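Local coordinates for protein Atp-dependent DNA ligase (Psychromonas sp., PDB 4D05) that probably seals nicks in DNA, using ATP to form an enzyme-adenylate intermediate, and has a minimized DNA-binding surface, at residues E179-T184 with I233-T238. Numbering follows the deposited sequence.
Sequences EDAEAT and ITYRFT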
loop_
_atom_site.group_PDB
_atom_site.type_symbol
_atom_site.label_atom_id
_atom_site.label_comp_id
_atom_site.label_asym_id
_atom_site.label_seq_id
_atom_site.Cartn_x
_atom_site.Cartn_y
_atom_site.Cartn_z
ATOM N N GLU A 179 -0.029 -8.204 6.217
ATOM C CA GLU A 179 1.199 -7.474 6.480
ATOM C C GLU A 179 2.330 -8.508 6.684
ATOM O O GLU A 179 2.080 -9.633 7.100
ATOM C CB GLU A 179 1.035 -6.661 7.797
ATOM C CG GLU A 179 -0.158 -5.658 7.834
ATOM C CD GLU A 179 -0.338 -5.009 9.225
ATOM O OE1 GLU A 179 0.617 -4.304 9.670
ATOM O OE2 GLU A 179 -1.413 -5.229 9.882
ATOM N N ASP A 180 3.541 -8.135 6.286
ATOM C CA ASP A 180 4.749 -8.936 6.533
ATOM C C ASP A 180 5.703 -8.114 7.435
ATOM O O ASP A 180 5.652 -6.878 7.451
ATOM C CB ASP A 180 5.442 -9.329 5.210
ATOM C CG ASP A 180 4.748 -10.492 4.476
ATOM O OD1 ASP A 180 3.749 -11.047 4.992
ATOM O OD2 ASP A 180 5.225 -10.871 3.375
ATOM N N ALA A 181 6.556 -8.789 8.206
ATOM C CA ALA A 181 7.581 -8.111 8.977
ATOM C C ALA A 181 8.652 -9.137 9.333
ATOM O O ALA A 181 8.489 -10.334 9.039
ATOM C CB ALA A 181 6.991 -7.555 10.195
ATOM N N GLU A 182 9.742 -8.666 9.937
ATOM C CA GLU A 182 10.853 -9.554 10.309
ATOM C C GLU A 182 10.988 -9.809 11.808
ATOM O O GLU A 182 10.616 -8.990 12.662
ATOM C CB GLU A 182 12.190 -9.030 9.741
ATOM C CG GLU A 182 12.365 -9.293 8.227
ATOM C CD GLU A 182 11.406 -8.491 7.373
ATOM O OE1 GLU A 182 11.516 -7.249 7.382
ATOM O OE2 GLU A 182 10.551 -9.089 6.675
ATOM N N ALA A 183 11.542 -10.969 12.126
ATOM C CA ALA A 183 11.790 -11.342 13.517
ATOM C C ALA A 183 12.944 -12.314 13.556
ATOM O O ALA A 183 13.265 -12.943 12.549
ATOM C CB ALA A 183 10.573 -11.992 14.144
ATOM N N THR A 184 13.529 -12.474 14.742
ATOM C CA THR A 184 14.649 -13.389 14.919
ATOM C C THR A 184 14.165 -14.674 15.589
ATOM O O THR A 184 13.456 -14.618 16.589
ATOM C CB THR A 184 15.740 -12.724 15.778
ATOM O OG1 THR A 184 16.240 -11.576 15.096
ATOM C CG2 THR A 184 16.901 -13.680 16.075
ATOM N N ILE A 233 13.826 -14.020 9.979
ATOM C CA ILE A 233 12.789 -14.580 9.143
ATOM C C ILE A 233 11.734 -13.528 8.909
ATOM O O ILE A 233 11.654 -12.551 9.657
ATOM C CB ILE A 233 12.176 -15.879 9.752
ATOM C CG1 ILE A 233 11.473 -15.636 11.104
ATOM C CG2 ILE A 233 13.299 -16.913 9.896
ATOM C CD1 ILE A 233 10.053 -15.167 11.000
ATOM N N THR A 234 10.928 -13.749 7.865
ATOM C CA THR A 234 9.768 -12.923 7.611
ATOM C C THR A 234 8.534 -13.705 8.019
ATOM O O THR A 234 8.411 -14.898 7.705
ATOM C CB THR A 234 9.660 -12.575 6.131
ATOM O OG1 THR A 234 10.744 -11.707 5.780
ATOM C CG2 THR A 234 8.343 -11.858 5.846
ATOM N N TYR A 235 7.641 -13.024 8.732
ATOM C CA TYR A 235 6.360 -13.596 9.102
ATOM C C TYR A 235 5.257 -12.713 8.546
ATOM O O TYR A 235 5.493 -11.551 8.223
ATOM C CB TYR A 235 6.231 -13.759 10.607
ATOM C CG TYR A 235 6.250 -12.475 11.384
ATOM C CD1 TYR A 235 7.454 -11.895 11.767
ATOM C CD2 TYR A 235 5.075 -11.859 11.754
ATOM C CE1 TYR A 235 7.483 -10.697 12.489
ATOM C CE2 TYR A 235 5.081 -10.675 12.473
ATOM C CZ TYR A 235 6.287 -10.086 12.828
ATOM O OH TYR A 235 6.278 -8.908 13.567
ATOM N N ARG A 236 4.075 -13.304 8.446
ATOM C CA ARG A 236 2.911 -12.661 7.883
ATOM C C ARG A 236 1.868 -12.573 8.978
ATOM O O ARG A 236 1.805 -13.444 9.860
ATOM C CB ARG A 236 2.431 -13.509 6.702
ATOM C CG ARG A 236 1.200 -12.988 6.017
ATOM C CD ARG A 236 0.946 -13.754 4.758
ATOM N NE ARG A 236 2.066 -13.660 3.821
ATOM C CZ ARG A 236 2.091 -14.288 2.645
ATOM N NH1 ARG A 236 1.061 -15.052 2.248
ATOM N NH2 ARG A 236 3.135 -14.156 1.849
ATOM N N PHE A 237 1.084 -11.489 8.988
ATOM C CA PHE A 237 0.127 -11.276 10.059
ATOM C C PHE A 237 -0.902 -10.240 9.632
ATOM O O PHE A 237 -0.783 -9.649 8.578
ATOM C CB PHE A 237 0.857 -10.795 11.321
ATOM C CG PHE A 237 1.413 -9.401 11.206
ATOM C CD1 PHE A 237 2.575 -9.162 10.517
ATOM C CD2 PHE A 237 0.758 -8.314 11.796
ATOM C CE1 PHE A 237 3.093 -7.875 10.411
ATOM C CE2 PHE A 237 1.287 -7.016 11.697
ATOM C CZ PHE A 237 2.463 -6.812 11.006
ATOM N N THR A 238 -1.880 -9.989 10.470
ATOM C CA THR A 238 -2.738 -8.822 10.223
ATOM C C THR A 238 -3.229 -8.234 11.547
ATOM O O THR A 238 -3.977 -8.870 12.281
ATOM C CB THR A 238 -3.875 -9.153 9.240
ATOM O OG1 THR A 238 -4.600 -7.946 8.980
ATOM C CG2 THR A 238 -4.820 -10.195 9.799
HETATM O O HOH W 1 8.704 -7.025 13.318
#
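Strands 179-184 and 233-237 run antiparallel, zipped by paired N-H···O=C bonds at E179/F237, A181/Y235 and A183/I233. The shape is decided on the face carrying these three pairs. Y235 and F237 both hold CG in the crowded position between backbone N and carbonyl carbon (chi1 64° and 70°), which swings their rings across onto the partner strand, where the methyls of A181 and A183 and the stem of E179 meet them. The methyl of A181 sits in the notch where the two rings come near the strand, its CB 3.7 Å from Y235 CZ and 3.9 Å from F237 CE1; A183 CB touches the same tyrosine ring further along, 3.7 Å from Y235 CE1. E179 lays CB over one face of F237, 3.7 Å from the ring centroid, while its carboxylate, with OE1 3.4 Å from F237 CZ, turns OE2 to the backbone N of G239. An alanine in place of F237 would probably leave A181 and the E179 stem without their shared wall. Y235 OH reaches N206 and a water that donates to E182 O. On the reverse face, E182 bends at chi2 (68°) so that OE2 accepts a hydrogen bond from T234 OG1, 2.8 Å away, and D180 lies alongside R236 in a salt bridge whose R236 NE to D180 OD1 hydrogen bond is weak (3.3 Å). Both strands are interior to the OB domain's antiparallel sheet, 179-190 flanked by 199-206 and 232-237 by 250-256.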